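Enzyme subtilase SubTY from Bacillus sp. TY145 (Bacillus sp., PDB 5FFN) cleaves peptide bonds, probably as a serine endopeptidase of the subtilisin-like subtilase family using a Ser-His-Asp charge relay. Local coordinates at residues A[77-82]-A[233-238]; A[70-75]-A[245-250]; A[21-26]-A[94-99]; A[28-33]-A[133-138]. One frame throughout, in Å; residues are numbered along the deposited sequence.

Contact 1 of 4, residues A[77-82]-A[233-238]; sequences AGTVLA and ASVEST
A beta hairpin laid across an alpha helix is the motif here: V235, S237 and T238 of hairpin strand 235-238 rest on G78 and T79 of helix 72-81. The strand runs almost at right angles to the helix, with their axes 6.8 Å apart, a closeness that G78 makes possible. Lacking a side chain, this residue lets the T238 hydroxyl oxygen OG1 come within 3.2 Å of its CA, while S237 OG lies 3.4 Å from the same G78 CA. A beta carbon at this position would run into both hydroxyls. Neither oxygen is left idle, since S237 OG hydrogen-bonds to the carbonyl of H75 and T238 OG1 to that of T74, so the strand is fastened to the backbone oxygens of the helix. T79 turns its OG1 to the strand, anti to its own carbonyl carbon, and there a single water links the two elements, 2.8 Å from T79 OG1 and donating to the carbonyl oxygen of E236. The same T79 OG1 lies 3.8 Å from V235 CG1. At the far end of the contact, A82 CB meets T238 CG2 methyl to methyl, 4.2 Å apart.

Contact 2 of 4, residues A[70-75]-A[245-250]; sequences QGHGTH and NTISGT
The imidazole of H75 lies flat against I247, whose CG1 sits over the middle of one ring face, 3.5 Å from the centroid of the H75 ring and only 8° off its normal. This is a CH-pi contact. I247 reaches it by placing CG1 between its own backbone N and carbonyl carbon (chi1 56°), and the extended second torsion lays CD1 alongside, 3.9 Å from CG of H75. At its rim the same ring meets the hairpin backbone, where NE2 of H75 donates to the carbonyl oxygen of N245 at 2.9 Å. That oxygen lies in the ring plane, yet the donor stands well above the carbonyl plane and the bond is bent, with an angle of 131° at the hydrogen; the carbonyl of V235 is a second, weak partner of NE2. An alanine in place of H75 would probably leave the N245 carbonyl without this donor and open a gap beneath I247. The helix start that carries H75 also holds H72, probably the histidine of the subtilase Ser-His-Asp triad, bonded through ND1 to D35 and through NE2 to S251. I247 CD1 approaches CD2 of H72 obliquely, at 4.4 Å, while M252 touches H72, H75 and I247 alike. Just ahead of the helix, Q70 OE1 accepts the backbone N-H of H72 at 2.8 Å.

Contact 3 of 4, residues A[21-26]-A[94-99]; sequences TKTTGG and VAPQAK
This is a loop-against-loop contact, in which the connection 21-26 passes along the residues 94-99 and T23, T24 and G25 meet P96 and Q97. It sits just ahead of two neighbouring parallel strands of the central sheet, 29-35 and 99-104. Q97 grips G25 from both ends: its backbone N donates to the G25 carbonyl oxygen at 2.8 Å, and its side-chain OE1 accepts the N-H of G25 at 2.9 Å. The second bond is almost straight at 175°, although the donor stands above the plane of the amide carbonyl. A bend at the second torsion (chi2 77°) folds the Q97 side chain back to make it. The other arm of the amide, NE2, donates a hydrogen to a water 2.9 Å away, and that water in turn donates to the carbonyl oxygen of T23. The motif behind the grip is a type I beta turn, A95 to A98, with P96 and Q97 at its two central positions. CG and CD of P96 pack against T23, CG 3.3 Å from T23 OG1, a hydroxyl that hydrogen-bonds to the carbonyl of G93. CG of P96 also lies 3.5 Å from T24 CA. An alanine here would probably open a gap beside T23 and T24 and give the turn more backbone freedom. At the end of the turn, A98 CA makes a CA-H...O contact with the G26 carbonyl oxygen, 3.1 Å away. G26 has no side chain, and a beta carbon there would collide with CB of A95.

Contact 4 of 4, residues A[28-33]-A[133-138]; sequences GIKVAV and SKVVIN
Strands 29-33 and 134-138 run parallel, their axes at 24°, with K30 paired to V135, V31 to V136, A32 to I137 and V33 to N138. K30 and A32 turn both their N-H and their C=O to the partner: K30 N donates to K134 O at 2.9 Å and A32 N to V136 O at 2.8 Å, while V136 N and N138 N return bonds to the carbonyls of K30 and A32. On one face, A32 CB lies 4.1 Å from V135 CG1 and also borders I137 CG1; V124 of helix 114-131 covers all three residues. On the opposite face, V31 CG2 meets V136 CB at 4.4 Å; V80 of helix 72-81 packs on V31, and helix 250-267 touches I29, K134 and N138. This is the three-layer alpha/beta arrangement of subtilases, helix 114-131 belonging to the beta-alpha-beta crossover from strand 99-104 to strand 134-142. Near the strand starts, I29 CD1 rests on K134, 3.8 Å from its CB. K30 lays CG 3.9 Å from S133 CB, and its chain, bent at the second torsion (chi2 -57°), carries NZ to a salt bridge with E50. A water accepts from K134 N and donates to G28 O. The chemistry implies a division of labour: paired amides satisfy the backbone N-H and C=O of K30 and A32, apolar groups line most of both faces, with the amide of N138, bonded to S140, as a buried polar exception, and lysine charge is left to the partly exposed end.

In the fold
From the N terminus, the chain lays down the first halves in the order 21-26, 28-33, 70-75 and 77-82. Segment 94-99 then closes contact 3, and 133-138 closes contact 4; these two cross, and K99 bonds to I29 and V31 where strand 99-104 joins the sheet. Much later 233-238 closes contact 1 and 245-250 contact 2, so contact 1 lies within the larger loop of contact 2, and both cross contacts 3 and 4. Helix 72-81 is the common member: one hairpin holds it in contacts 1 and 2, its T79 and V80 carbonyls bond to V94 and A95 of contact 3, and V80 packs on V31 of contact 4. Loop, helix, hairpin and central sheet are thereby tied together.

Contact 1 of 4, residues A[77-82]-A[233-238]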
loop_
_atom_site.group_PDB
_atom_site.type_symbol
_atom_site.label_atom_id
_atom_site.label_comp_id
_atom_site.label_asym_id
_atom_site.label_seq_id
_atom_site.Cartn_x
_atom_site.Cartn_y
_atom_site.Cartn_z
ATOM N N ALA A 77 -9.203 -1.137 -0.785
ATOM C CA ALA A 77 -10.244 -0.402 -0.155
ATOM C C ALA A 77 -10.942 -1.282 0.910
ATOM O O ALA A 77 -11.302 -0.778 1.996
ATOM C CB ALA A 77 -11.211 0.098 -1.191
ATOM N N GLY A 78 -11.141 -2.561 0.596
ATOM C CA GLY A 78 -11.819 -3.483 1.521
ATOM C C GLY A 78 -11.033 -3.665 2.825
ATOM O O GLY A 78 -11.602 -3.726 3.930
ATOM N N THR A 79 -9.713 -3.671 2.704
ATOM C CA THR A 79 -8.862 -3.847 3.895
ATOM C C THR A 79 -9.024 -2.619 4.759
ATOM O O THR A 79 -9.108 -2.727 5.993
ATOM C CB THR A 79 -7.387 -4.147 3.484
ATOM O OG1 THR A 79 -7.278 -5.429 2.815
ATOM C CG2 THR A 79 -6.469 -4.155 4.709
ATOM N N VAL A 80 -9.129 -1.435 4.127
ATOM C CA VAL A 80 -9.325 -0.215 4.878
ATOM C C VAL A 80 -10.669 -0.236 5.629
ATOM O O VAL A 80 -10.756 0.085 6.843
ATOM C CB VAL A 80 -9.290 1.034 3.984
ATOM C CG1 VAL A 80 -9.572 2.290 4.772
ATOM C CG2 VAL A 80 -7.937 1.205 3.304
ATOM N N LEU A 81 -11.729 -0.540 4.886
ATOM C CA LEU A 81 -13.040 -0.161 5.381
ATOM C C LEU A 81 -14.232 -1.034 4.982
ATOM O O LEU A 81 -15.354 -0.557 5.133
ATOM C CB LEU A 81 -13.306 1.327 5.119
ATOM C CG LEU A 81 -13.023 1.888 3.709
ATOM C CD1 LEU A 81 -13.913 1.240 2.637
ATOM C CD2 LEU A 81 -13.210 3.379 3.685
ATOM N N ALA A 82 -14.014 -2.263 4.524
ATOM C CA ALA A 82 -15.189 -3.133 4.240
ATOM C C ALA A 82 -15.990 -3.281 5.551
ATOM O O ALA A 82 -15.420 -3.374 6.671
ATOM C CB ALA A 82 -14.784 -4.470 3.713
ATOM N N ALA A 233 1.021 -10.430 3.624
ATOM C CA ALA A 233 1.155 -11.692 2.860
ATOM C C ALA A 233 -0.118 -12.515 3.038
ATOM O O ALA A 233 -0.594 -12.710 4.163
ATOM C CB ALA A 233 2.395 -12.454 3.285
ATOM N N SER A 234 -0.714 -12.903 1.908
ATOM C CA SER A 234 -1.962 -13.699 1.861
ATOM C C SER A 234 -3.133 -13.063 2.566
ATOM O O SER A 234 -3.680 -13.600 3.514
ATOM C CB SER A 234 -1.721 -15.122 2.339
ATOM O OG SER A 234 -0.689 -15.689 1.594
ATOM N N VAL A 235 -3.493 -11.883 2.088
ATOM C CA VAL A 235 -4.551 -11.065 2.626
ATOM C C VAL A 235 -5.815 -11.180 1.780
ATOM O O VAL A 235 -5.858 -10.745 0.622
ATOM C CB VAL A 235 -4.121 -9.538 2.707
ATOM C CG1 VAL A 235 -5.270 -8.647 3.062
ATOM C CG2 VAL A 235 -2.983 -9.396 3.738
ATOM N N GLU A 236 -6.863 -11.706 2.392
ATOM C CA GLU A 236 -8.196 -11.742 1.791
ATOM C C GLU A 236 -8.959 -10.445 1.925
ATOM O O GLU A 236 -8.984 -9.796 2.981
ATOM C CB GLU A 236 -8.996 -12.878 2.438
ATOM C CG GLU A 236 -10.350 -13.103 1.839
ATOM C CD GLU A 236 -11.059 -14.335 2.425
ATOM O OE1 GLU A 236 -10.518 -14.934 3.405
ATOM O OE2 GLU A 236 -12.116 -14.712 1.846
ATOM N N SER A 237 -9.583 -10.012 0.826
ATOM C CA SER A 237 -10.383 -8.833 0.849
ATOM C C SER A 237 -11.372 -8.894 -0.328
ATOM O O SER A 237 -11.426 -9.918 -1.051
ATOM C CB SER A 237 -9.496 -7.564 0.753
ATOM O OG SER A 237 -10.226 -6.403 0.975
ATOM N N THR A 238 -12.096 -7.796 -0.460
ATOM C CA THR A 238 -13.085 -7.528 -1.508
ATOM C C THR A 238 -12.421 -7.507 -2.903
ATOM O O THR A 238 -11.267 -7.121 -3.036
ATOM C CB THR A 238 -13.783 -6.218 -1.257
ATOM O OG1 THR A 238 -12.849 -5.170 -0.960
ATOM C CG2 THR A 238 -14.787 -6.287 -0.096
HETATM O O HOH W 1 -8.365 -7.531 4.272
#

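Contact 2 of 4, residues A[70-75]-A[245-250]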
loop_
_atom_site.group_PDB
_atom_site.type_symbol
_atom_site.label_atom_id
_atom_site.label_comp_id
_atom_site.label_asym_id
_atom_site.label_seq_id
_atom_site.Cartn_x
_atom_site.Cartn_y
_atom_site.Cartn_z
ATOM N N GLN A 70 -9.354 -4.220 -12.519
ATOM C CA GLN A 70 -8.167 -4.980 -12.172
ATOM C C GLN A 70 -8.390 -5.845 -10.897
ATOM O O GLN A 70 -8.052 -7.067 -10.843
ATOM C CB GLN A 70 -7.017 -3.971 -11.918
ATOM C CG GLN A 70 -5.624 -4.563 -12.064
ATOM C CD GLN A 70 -5.325 -5.741 -11.118
ATOM O OE1 GLN A 70 -5.576 -5.694 -9.901
ATOM N NE2 GLN A 70 -4.835 -6.831 -11.701
ATOM N N GLY A 71 -8.897 -5.184 -9.860
ATOM C CA GLY A 71 -9.138 -5.844 -8.566
ATOM C C GLY A 71 -8.372 -5.201 -7.415
ATOM O O GLY A 71 -8.901 -5.036 -6.331
ATOM N N HIS A 72 -7.134 -4.830 -7.695
ATOM C CA HIS A 72 -6.202 -4.326 -6.688
ATOM C C HIS A 72 -6.815 -3.190 -5.865
ATOM O O HIS A 72 -6.848 -3.274 -4.622
ATOM C CB HIS A 72 -4.891 -3.927 -7.405
ATOM C CG HIS A 72 -3.815 -3.437 -6.485
ATOM N ND1 HIS A 72 -3.724 -2.124 -6.096
ATOM C CD2 HIS A 72 -2.764 -4.074 -5.933
ATOM C CE1 HIS A 72 -2.666 -1.984 -5.310
ATOM N NE2 HIS A 72 -2.070 -3.153 -5.194
ATOM N N GLY A 73 -7.362 -2.154 -6.517
ATOM C CA GLY A 73 -7.944 -1.024 -5.796
ATOM C C GLY A 73 -9.131 -1.415 -4.924
ATOM O O GLY A 73 -9.303 -0.900 -3.817
ATOM N N THR A 74 -9.954 -2.334 -5.433
ATOM C CA THR A 74 -11.089 -2.862 -4.638
ATOM C C THR A 74 -10.652 -3.630 -3.389
ATOM O O THR A 74 -11.249 -3.459 -2.300
ATOM C CB THR A 74 -12.024 -3.734 -5.526
ATOM O OG1 THR A 74 -12.479 -2.914 -6.597
ATOM C CG2 THR A 74 -13.251 -4.251 -4.698
ATOM N N HIS A 75 -9.583 -4.391 -3.546
ATOM C CA HIS A 75 -8.986 -5.217 -2.536
ATOM C C HIS A 75 -8.416 -4.299 -1.420
ATOM O O HIS A 75 -8.716 -4.461 -0.239
ATOM C CB HIS A 75 -7.945 -6.118 -3.182
ATOM C CG HIS A 75 -7.479 -7.226 -2.313
ATOM N ND1 HIS A 75 -6.537 -7.052 -1.320
ATOM C CD2 HIS A 75 -7.878 -8.516 -2.234
ATOM C CE1 HIS A 75 -6.360 -8.195 -0.685
ATOM N NE2 HIS A 75 -7.156 -9.107 -1.230
ATOM N N ASN A 245 -10.836 -12.082 -2.836
ATOM C CA ASN A 245 -9.619 -12.624 -3.368
ATOM C C ASN A 245 -8.503 -12.440 -2.356
ATOM O O ASN A 245 -8.627 -11.586 -1.463
ATOM C CB ASN A 245 -9.302 -11.953 -4.710
ATOM C CG ASN A 245 -8.223 -12.621 -5.459
ATOM O OD1 ASN A 245 -7.953 -13.821 -5.296
ATOM N ND2 ASN A 245 -7.555 -11.849 -6.320
ATOM N N THR A 246 -7.499 -13.283 -2.469
ATOM C CA THR A 246 -6.357 -13.314 -1.580
ATOM C C THR A 246 -5.117 -12.981 -2.381
ATOM O O THR A 246 -4.659 -13.758 -3.240
ATOM C CB THR A 246 -6.251 -14.649 -0.783
ATOM O OG1 THR A 246 -7.416 -14.780 0.035
ATOM C CG2 THR A 246 -5.011 -14.694 0.081
ATOM N N ILE A 247 -4.545 -11.811 -2.077
ATOM C CA ILE A 247 -3.299 -11.391 -2.706
ATOM C C ILE A 247 -2.273 -10.902 -1.634
ATOM O O ILE A 247 -2.604 -10.818 -0.450
ATOM C CB ILE A 247 -3.532 -10.359 -3.895
ATOM C CG1 ILE A 247 -4.315 -9.141 -3.451
ATOM C CG2 ILE A 247 -4.232 -11.090 -5.082
ATOM C CD1 ILE A 247 -4.289 -7.953 -4.424
ATOM N N SER A 248 -1.044 -10.653 -2.063
ATOM C CA SER A 248 0.054 -10.249 -1.183
ATOM C C SER A 248 0.764 -8.995 -1.688
ATOM O O SER A 248 0.712 -8.671 -2.871
ATOM C CB SER A 248 1.114 -11.351 -1.102
ATOM O OG SER A 248 0.588 -12.581 -0.609
ATOM N N GLY A 249 1.488 -8.344 -0.774
ATOM C CA GLY A 249 2.389 -7.272 -1.110
ATOM C C GLY A 249 2.393 -6.198 -0.048
ATOM O O GLY A 249 1.548 -6.179 0.855
ATOM N N THR A 250 3.311 -5.249 -0.193
ATOM C CA THR A 250 3.243 -4.052 0.663
ATOM C C THR A 250 1.972 -3.250 0.337
ATOM O O THR A 250 1.479 -2.509 1.179
ATOM C CB THR A 250 4.501 -3.232 0.603
ATOM O OG1 THR A 250 4.830 -2.924 -0.746
ATOM C CG2 THR A 250 5.621 -3.936 1.318
#

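Contact 3 of 4, residues A[21-26]-A[94-99]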
loop_
_atom_site.group_PDB
_atom_site.type_symbol
_atom_site.label_atom_id
_atom_site.label_comp_id
_atom_site.label_asym_id
_atom_site.label_seq_id
_atom_site.Cartn_x
_atom_site.Cartn_y
_atom_site.Cartn_z
ATOM N N THR A 21 -15.288 -11.221 15.198
ATOM C CA THR A 21 -16.075 -11.607 14.025
ATOM C C THR A 21 -16.571 -10.360 13.286
ATOM O O THR A 21 -17.209 -10.461 12.228
ATOM C CB THR A 21 -17.308 -12.438 14.461
ATOM O OG1 THR A 21 -18.085 -11.671 15.378
ATOM C CG2 THR A 21 -16.879 -13.698 15.153
ATOM N N LYS A 22 -16.307 -9.186 13.860
ATOM C CA LYS A 22 -16.574 -7.925 13.194
ATOM C C LYS A 22 -15.695 -6.807 13.742
ATOM O O LYS A 22 -15.075 -6.932 14.806
ATOM C CB LYS A 22 -18.051 -7.521 13.289
ATOM C CG LYS A 22 -18.572 -7.215 14.665
ATOM C CD LYS A 22 -19.947 -6.481 14.589
ATOM C CE LYS A 22 -19.803 -5.000 14.271
ATOM N NZ LYS A 22 -21.088 -4.267 14.471
ATOM N N THR A 23 -15.652 -5.707 13.007
ATOM C CA THR A 23 -14.870 -4.544 13.392
ATOM C C THR A 23 -15.785 -3.352 13.500
ATOM O O THR A 23 -16.927 -3.412 13.052
ATOM C CB THR A 23 -13.764 -4.256 12.357
ATOM O OG1 THR A 23 -14.376 -4.029 11.077
ATOM C CG2 THR A 23 -12.763 -5.397 12.299
ATOM N N THR A 24 -15.254 -2.262 14.057
ATOM C CA THR A 24 -15.934 -0.978 14.195
ATOM C C THR A 24 -14.921 0.181 14.109
ATOM O O THR A 24 -13.710 0.015 14.315
ATOM C CB THR A 24 -16.675 -0.812 15.578
ATOM O OG1 THR A 24 -15.706 -0.891 16.622
ATOM C CG2 THR A 24 -17.697 -1.871 15.779
ATOM N N GLY A 25 -15.424 1.358 13.793
ATOM C CA GLY A 25 -14.616 2.557 13.892
ATOM C C GLY A 25 -14.349 3.266 12.570
ATOM O O GLY A 25 -14.614 2.726 11.493
ATOM N N GLY A 26 -13.809 4.477 12.693
ATOM C CA GLY A 26 -13.439 5.336 11.570
ATOM C C GLY A 26 -14.483 6.360 11.146
ATOM O O GLY A 26 -14.284 7.104 10.191
ATOM N N VAL A 94 -10.412 -2.629 8.560
ATOM C CA VAL A 94 -10.028 -2.073 9.839
ATOM C C VAL A 94 -10.995 -1.024 10.402
ATOM O O VAL A 94 -11.218 -0.986 11.625
ATOM C CB VAL A 94 -8.576 -1.513 9.804
ATOM C CG1 VAL A 94 -8.156 -1.063 11.191
ATOM C CG2 VAL A 94 -7.642 -2.547 9.300
ATOM N N ALA A 95 -11.536 -0.160 9.540
ATOM C CA ALA A 95 -12.268 1.027 9.921
ATOM C C ALA A 95 -13.587 1.112 9.110
ATOM O O ALA A 95 -13.760 1.955 8.212
ATOM C CB ALA A 95 -11.434 2.256 9.711
ATOM N N PRO A 96 -14.527 0.210 9.431
ATOM C CA PRO A 96 -15.751 0.035 8.624
ATOM C C PRO A 96 -16.715 1.236 8.595
ATOM O O PRO A 96 -17.550 1.319 7.691
ATOM C CB PRO A 96 -16.413 -1.196 9.266
ATOM C CG PRO A 96 -15.934 -1.127 10.690
ATOM C CD PRO A 96 -14.487 -0.731 10.562
ATOM N N GLN A 97 -16.580 2.172 9.532
ATOM C CA GLN A 97 -17.362 3.406 9.520
ATOM C C GLN A 97 -16.696 4.575 8.811
ATOM O O GLN A 97 -17.311 5.642 8.696
ATOM C CB GLN A 97 -17.845 3.804 10.945
ATOM C CG GLN A 97 -19.077 2.981 11.394
ATOM C CD GLN A 97 -18.748 1.571 11.830
ATOM O OE1 GLN A 97 -18.119 1.402 12.858
ATOM N NE2 GLN A 97 -19.190 0.544 11.066
ATOM N N ALA A 98 -15.439 4.406 8.350
ATOM C CA ALA A 98 -14.781 5.476 7.566
ATOM C C ALA A 98 -15.459 5.567 6.201
ATOM O O ALA A 98 -16.098 4.610 5.753
ATOM C CB ALA A 98 -13.266 5.210 7.404
ATOM N N LYS A 99 -15.314 6.714 5.561
ATOM C CA LYS A 99 -15.821 6.912 4.208
ATOM C C LYS A 99 -14.664 6.881 3.200
ATOM O O LYS A 99 -13.534 7.159 3.538
ATOM C CB LYS A 99 -16.588 8.202 4.108
ATOM C CG LYS A 99 -17.935 8.150 4.849
ATOM C CD LYS A 99 -18.920 7.127 4.315
ATOM C CE LYS A 99 -20.206 7.180 5.208
ATOM N NZ LYS A 99 -21.282 6.291 4.676
HETATM O O HOH W 2 -19.107 -2.216 12.011
#

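Contact 4 of 4, residues A[28-33]-A[133-138]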
loop_
_atom_site.group_PDB
_atom_site.type_symbol
_atom_site.label_atom_id
_atom_site.label_comp_id
_atom_site.label_asym_id
_atom_site.label_seq_id
_atom_site.Cartn_x
_atom_site.Cartn_y
_atom_site.Cartn_z
ATOM N N GLY A 28 -16.460 9.593 10.477
ATOM C CA GLY A 28 -16.074 10.960 10.323
ATOM C C GLY A 28 -14.759 11.158 9.601
ATOM O O GLY A 28 -14.384 12.282 9.364
ATOM N N ILE A 29 -14.047 10.088 9.292
ATOM C CA ILE A 29 -12.757 10.204 8.591
ATOM C C ILE A 29 -12.969 9.764 7.146
ATOM O O ILE A 29 -13.806 8.895 6.890
ATOM C CB ILE A 29 -11.690 9.300 9.256
ATOM C CG1 ILE A 29 -11.640 9.546 10.790
ATOM C CG2 ILE A 29 -10.302 9.491 8.599
ATOM C CD1 ILE A 29 -11.380 10.996 11.181
ATOM N N LYS A 30 -12.178 10.329 6.227
ATOM C CA LYS A 30 -12.159 9.922 4.832
ATOM C C LYS A 30 -10.819 9.206 4.531
ATOM O O LYS A 30 -9.744 9.680 4.973
ATOM C CB LYS A 30 -12.277 11.103 3.892
ATOM C CG LYS A 30 -13.267 12.181 4.318
ATOM C CD LYS A 30 -14.697 11.634 4.519
ATOM C CE LYS A 30 -15.610 12.665 5.178
ATOM N NZ LYS A 30 -16.995 12.058 5.313
ATOM N N VAL A 31 -10.895 8.094 3.824
ATOM C CA VAL A 31 -9.670 7.455 3.293
ATOM C C VAL A 31 -9.720 7.548 1.772
ATOM O O VAL A 31 -10.668 7.040 1.109
ATOM C CB VAL A 31 -9.461 6.023 3.782
ATOM C CG1 VAL A 31 -8.138 5.471 3.220
ATOM C CG2 VAL A 31 -9.454 5.974 5.312
ATOM N N ALA A 32 -8.714 8.229 1.228
ATOM C CA ALA A 32 -8.556 8.369 -0.218
ATOM C C ALA A 32 -7.671 7.230 -0.737
ATOM O O ALA A 32 -6.454 7.176 -0.463
ATOM C CB ALA A 32 -8.015 9.733 -0.594
ATOM N N VAL A 33 -8.309 6.307 -1.449
ATOM C CA VAL A 33 -7.612 5.164 -2.044
ATOM C C VAL A 33 -7.286 5.525 -3.483
ATOM O O VAL A 33 -8.187 5.553 -4.378
ATOM C CB VAL A 33 -8.422 3.865 -1.937
ATOM C CG1 VAL A 33 -7.740 2.734 -2.689
ATOM C CG2 VAL A 33 -8.643 3.507 -0.477
ATOM N N SER A 133 -12.338 18.299 5.796
ATOM C CA SER A 133 -12.313 16.882 6.127
ATOM C C SER A 133 -10.946 16.406 6.691
ATOM O O SER A 133 -9.871 16.967 6.414
ATOM C CB SER A 133 -12.670 16.038 4.900
ATOM O OG SER A 133 -13.938 16.382 4.347
ATOM N N LYS A 134 -11.029 15.338 7.476
ATOM C CA LYS A 134 -9.846 14.612 7.964
ATOM C C LYS A 134 -9.642 13.454 6.984
ATOM O O LYS A 134 -10.503 12.605 6.818
ATOM C CB LYS A 134 -10.058 14.111 9.393
ATOM C CG LYS A 134 -10.173 15.215 10.423
ATOM C CD LYS A 134 -10.581 14.698 11.774
ATOM C CE LYS A 134 -11.158 15.824 12.644
ATOM N NZ LYS A 134 -10.427 17.098 12.533
ATOM N N VAL A 135 -8.506 13.455 6.288
ATOM C CA VAL A 135 -8.300 12.552 5.198
ATOM C C VAL A 135 -6.950 11.844 5.333
ATOM O O VAL A 135 -5.936 12.466 5.639
ATOM C CB VAL A 135 -8.338 13.272 3.812
ATOM C CG1 VAL A 135 -8.246 12.255 2.657
ATOM C CG2 VAL A 135 -9.593 14.180 3.691
ATOM N N VAL A 136 -6.982 10.543 5.097
ATOM C CA VAL A 136 -5.784 9.745 5.003
ATOM C C VAL A 136 -5.700 9.240 3.541
ATOM O O VAL A 136 -6.654 8.657 3.032
ATOM C CB VAL A 136 -5.871 8.517 5.908
ATOM C CG1 VAL A 136 -4.544 7.681 5.843
ATOM C CG2 VAL A 136 -6.160 8.936 7.361
ATOM N N ILE A 137 -4.569 9.474 2.893
ATOM C CA ILE A 137 -4.304 8.940 1.573
ATOM C C ILE A 137 -3.646 7.590 1.743
ATOM O O ILE A 137 -2.669 7.457 2.503
ATOM C CB ILE A 137 -3.364 9.834 0.781
ATOM C CG1 ILE A 137 -4.099 11.099 0.351
ATOM C CG2 ILE A 137 -2.799 9.066 -0.407
ATOM C CD1 ILE A 137 -3.200 12.170 -0.321
ATOM N N ASN A 138 -4.175 6.616 1.029
ATOM C CA ASN A 138 -3.542 5.341 0.814
ATOM C C ASN A 138 -2.988 5.209 -0.587
ATOM O O ASN A 138 -3.749 5.286 -1.573
ATOM C CB ASN A 138 -4.566 4.225 1.044
ATOM C CG ASN A 138 -3.963 2.818 1.004
ATOM O OD1 ASN A 138 -3.834 2.179 2.053
ATOM N ND2 ASN A 138 -3.623 2.309 -0.219
HETATM O O HOH W 3 -13.657 14.473 8.062
#